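Local atomic coordinates of DraIII (Deinococcus radiophilus, PDB entry 4L0K), a protein that probably cleaves double-stranded DNA at a specific recognition sequence, acting as a type II restriction endonuclease of the His-Me finger nuclease clan. Residues Arg120-Trp124 / Tyr142-Gly148. Residue numbers count along the deposited sequence, not the author numbering.
Sequences RKLTW and YLEEFFG
Build helix segment 120-124 against segment 142-148, helical to Phe-147 at the end of helix 137-147; the axes approach to 9.9 Å and cross at -110°. Register pairs Lys-121 with Phe-147 (CA-CA 7.4 Å) and Trp-124 with Leu-143 (CA-CA 6.0 Å). Arg-120 is a knob among Tyr-142, Leu-143, Phe-146 and Phe-147: its guanidinium stacks flat on the Phe-146 ring (planes at 8°, centres 4.5 Å apart), CD sits over that ring's face, and NH1 donates to Tyr-142 OH at 2.9 Å. Asp-117 salt-bridges NH2, and Gln-23 hydrogen-bonds NH1 through OE1 and Tyr-142 OH through its backbone O. Lys-121 (chi1 t, chi2 p) runs past the Phe-147 ring, CD over one face, 4.1 Å from the centroid (CH-pi), while NZ hydrogen-bonds Ala-191 O and Val-194 O. Thr-123 CG2 meets Leu-143 CD1 at 3.7 Å. Trp-124 (chi1 t, chi2 81°) receives Phe-147 CB on one face, 3.5 Å from CE2; its NE1 donates to Gly-148 O at 3.0 Å. Gly-148, first past the helix, has positive phi (103°, psi 172°), where a CB would jam against the preceding carbonyl O. One knob-into-hole, Arg-120, plus aromatic contacts thus make a steep helix-helix crossing of 112-126 and 137-147.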
loop_
_atom_site.group_PDB
_atom_site.type_symbol
_atom_site.label_atom_id
_atom_site.label_comp_id
_atom_site.label_asym_id
_atom_site.label_seq_id
_atom_site.Cartn_x
_atom_site.Cartn_y
_atom_site.Cartn_z
ATOM N N ARG A 120 24.186 -6.374 -7.749
ATOM C CA ARG A 120 24.657 -7.293 -8.791
ATOM C C ARG A 120 23.506 -8.151 -9.346
ATOM O O ARG A 120 23.378 -8.352 -10.560
ATOM C CB ARG A 120 25.783 -8.185 -8.264
ATOM C CG ARG A 120 27.189 -7.777 -8.693
ATOM C CD ARG A 120 28.219 -8.802 -8.203
ATOM N NE ARG A 120 28.202 -8.914 -6.747
ATOM C CZ ARG A 120 29.134 -8.405 -5.948
ATOM N NH1 ARG A 120 30.178 -7.757 -6.462
ATOM N NH2 ARG A 120 29.029 -8.548 -4.635
ATOM N N LYS A 121 22.659 -8.626 -8.440
ATOM C CA LYS A 121 21.549 -9.497 -8.800
ATOM C C LYS A 121 20.598 -8.776 -9.724
ATOM O O LYS A 121 20.196 -9.300 -10.751
ATOM C CB LYS A 121 20.796 -9.933 -7.549
ATOM C CG LYS A 121 19.548 -10.741 -7.851
ATOM C CD LYS A 121 19.872 -12.064 -8.548
ATOM C CE LYS A 121 18.602 -12.848 -8.823
ATOM N NZ LYS A 121 17.837 -13.129 -7.570
ATOM N N LEU A 122 20.254 -7.558 -9.334
ATOM C CA LEU A 122 19.316 -6.732 -10.063
ATOM C C LEU A 122 19.843 -6.360 -11.449
ATOM O O LEU A 122 19.063 -6.277 -12.407
ATOM C CB LEU A 122 19.022 -5.476 -9.239
ATOM C CG LEU A 122 17.707 -5.403 -8.471
ATOM C CD1 LEU A 122 17.041 -6.761 -8.290
ATOM C CD2 LEU A 122 17.904 -4.717 -7.141
ATOM N N THR A 123 21.154 -6.130 -11.564
ATOM C CA THR A 123 21.748 -5.911 -12.891
ATOM C C THR A 123 21.635 -7.167 -13.770
ATOM O O THR A 123 21.357 -7.106 -14.995
ATOM C CB THR A 123 23.240 -5.513 -12.792
ATOM O OG1 THR A 123 23.390 -4.457 -11.837
ATOM C CG2 THR A 123 23.758 -5.055 -14.148
ATOM N N TRP A 124 21.875 -8.307 -13.138
ATOM C CA TRP A 124 21.775 -9.586 -13.831
ATOM C C TRP A 124 20.339 -9.817 -14.346
ATOM O O TRP A 124 20.140 -10.243 -15.491
ATOM C CB TRP A 124 22.235 -10.710 -12.899
ATOM C CG TRP A 124 22.164 -12.108 -13.471
ATOM C CD1 TRP A 124 23.069 -12.702 -14.312
ATOM C CD2 TRP A 124 21.157 -13.097 -13.200
ATOM N NE1 TRP A 124 22.679 -13.987 -14.592
ATOM C CE2 TRP A 124 21.513 -14.259 -13.927
ATOM C CE3 TRP A 124 19.985 -13.108 -12.427
ATOM C CZ2 TRP A 124 20.728 -15.427 -13.913
ATOM C CZ3 TRP A 124 19.208 -14.275 -12.398
ATOM C CH2 TRP A 124 19.589 -15.420 -13.140
ATOM N N TYR A 142 31.126 -11.592 -15.844
ATOM C CA TYR A 142 31.202 -11.246 -14.434
ATOM C C TYR A 142 29.899 -11.614 -13.695
ATOM O O TYR A 142 29.925 -12.314 -12.673
ATOM C CB TYR A 142 31.481 -9.752 -14.322
ATOM C CG TYR A 142 31.462 -9.190 -12.924
ATOM C CD1 TYR A 142 32.642 -9.042 -12.202
ATOM C CD2 TYR A 142 30.269 -8.760 -12.338
ATOM C CE1 TYR A 142 32.635 -8.507 -10.937
ATOM C CE2 TYR A 142 30.253 -8.225 -11.067
ATOM C CZ TYR A 142 31.442 -8.097 -10.375
ATOM O OH TYR A 142 31.435 -7.564 -9.114
ATOM N N LEU A 143 28.764 -11.144 -14.213
ATOM C CA LEU A 143 27.468 -11.434 -13.585
ATOM C C LEU A 143 27.088 -12.915 -13.679
ATOM O O LEU A 143 26.593 -13.494 -12.707
ATOM C CB LEU A 143 26.362 -10.537 -14.166
ATOM C CG LEU A 143 26.584 -9.061 -13.818
ATOM C CD1 LEU A 143 25.646 -8.158 -14.586
ATOM C CD2 LEU A 143 26.454 -8.826 -12.306
ATOM N N GLU A 144 27.332 -13.522 -14.841
ATOM C CA GLU A 144 27.062 -14.949 -15.039
ATOM C C GLU A 144 27.868 -15.819 -14.090
ATOM O O GLU A 144 27.408 -16.877 -13.658
ATOM C CB GLU A 144 27.308 -15.368 -16.484
ATOM C CG GLU A 144 26.109 -15.112 -17.388
ATOM C CD GLU A 144 26.332 -15.599 -18.798
ATOM O OE1 GLU A 144 25.348 -15.675 -19.574
ATOM O OE2 GLU A 144 27.502 -15.907 -19.121
ATOM N N GLU A 145 29.064 -15.358 -13.747
ATOM C CA GLU A 145 29.893 -16.061 -12.779
ATOM C C GLU A 145 29.201 -16.119 -11.419
ATOM O O GLU A 145 29.328 -17.103 -10.687
ATOM C CB GLU A 145 31.248 -15.377 -12.650
ATOM C CG GLU A 145 32.036 -15.814 -11.441
ATOM C CD GLU A 145 33.396 -16.366 -11.803
ATOM O OE1 GLU A 145 33.636 -16.607 -13.006
ATOM O OE2 GLU A 145 34.220 -16.556 -10.884
ATOM N N PHE A 146 28.459 -15.064 -11.085
ATOM C CA PHE A 146 27.767 -15.002 -9.807
ATOM C C PHE A 146 26.448 -15.761 -9.810
ATOM O O PHE A 146 26.130 -16.464 -8.846
ATOM C CB PHE A 146 27.486 -13.554 -9.417
ATOM C CG PHE A 146 28.665 -12.835 -8.831
ATOM C CD1 PHE A 146 29.497 -12.078 -9.636
ATOM C CD2 PHE A 146 28.928 -12.898 -7.474
ATOM C CE1 PHE A 146 30.566 -11.403 -9.101
ATOM C CE2 PHE A 146 30.005 -12.225 -6.935
ATOM C CZ PHE A 146 30.824 -11.477 -7.751
ATOM N N PHE A 147 25.675 -15.613 -10.885
ATOM C CA PHE A 147 24.274 -16.075 -10.859
ATOM C C PHE A 147 23.869 -17.124 -11.893
ATOM O O PHE A 147 22.741 -17.607 -11.882
ATOM C CB PHE A 147 23.326 -14.880 -10.974
ATOM C CG PHE A 147 23.605 -13.803 -9.978
ATOM C CD1 PHE A 147 24.011 -12.541 -10.394
ATOM C CD2 PHE A 147 23.496 -14.059 -8.626
ATOM C CE1 PHE A 147 24.275 -11.542 -9.465
ATOM C CE2 PHE A 147 23.763 -13.059 -7.690
ATOM C CZ PHE A 147 24.149 -11.805 -8.114
ATOM N N GLY A 148 24.778 -17.467 -12.792
ATOM C CA GLY A 148 24.455 -18.429 -13.821
ATOM C C GLY A 148 24.185 -17.768 -15.157
ATOM O O GLY A 148 24.111 -16.543 -15.265
#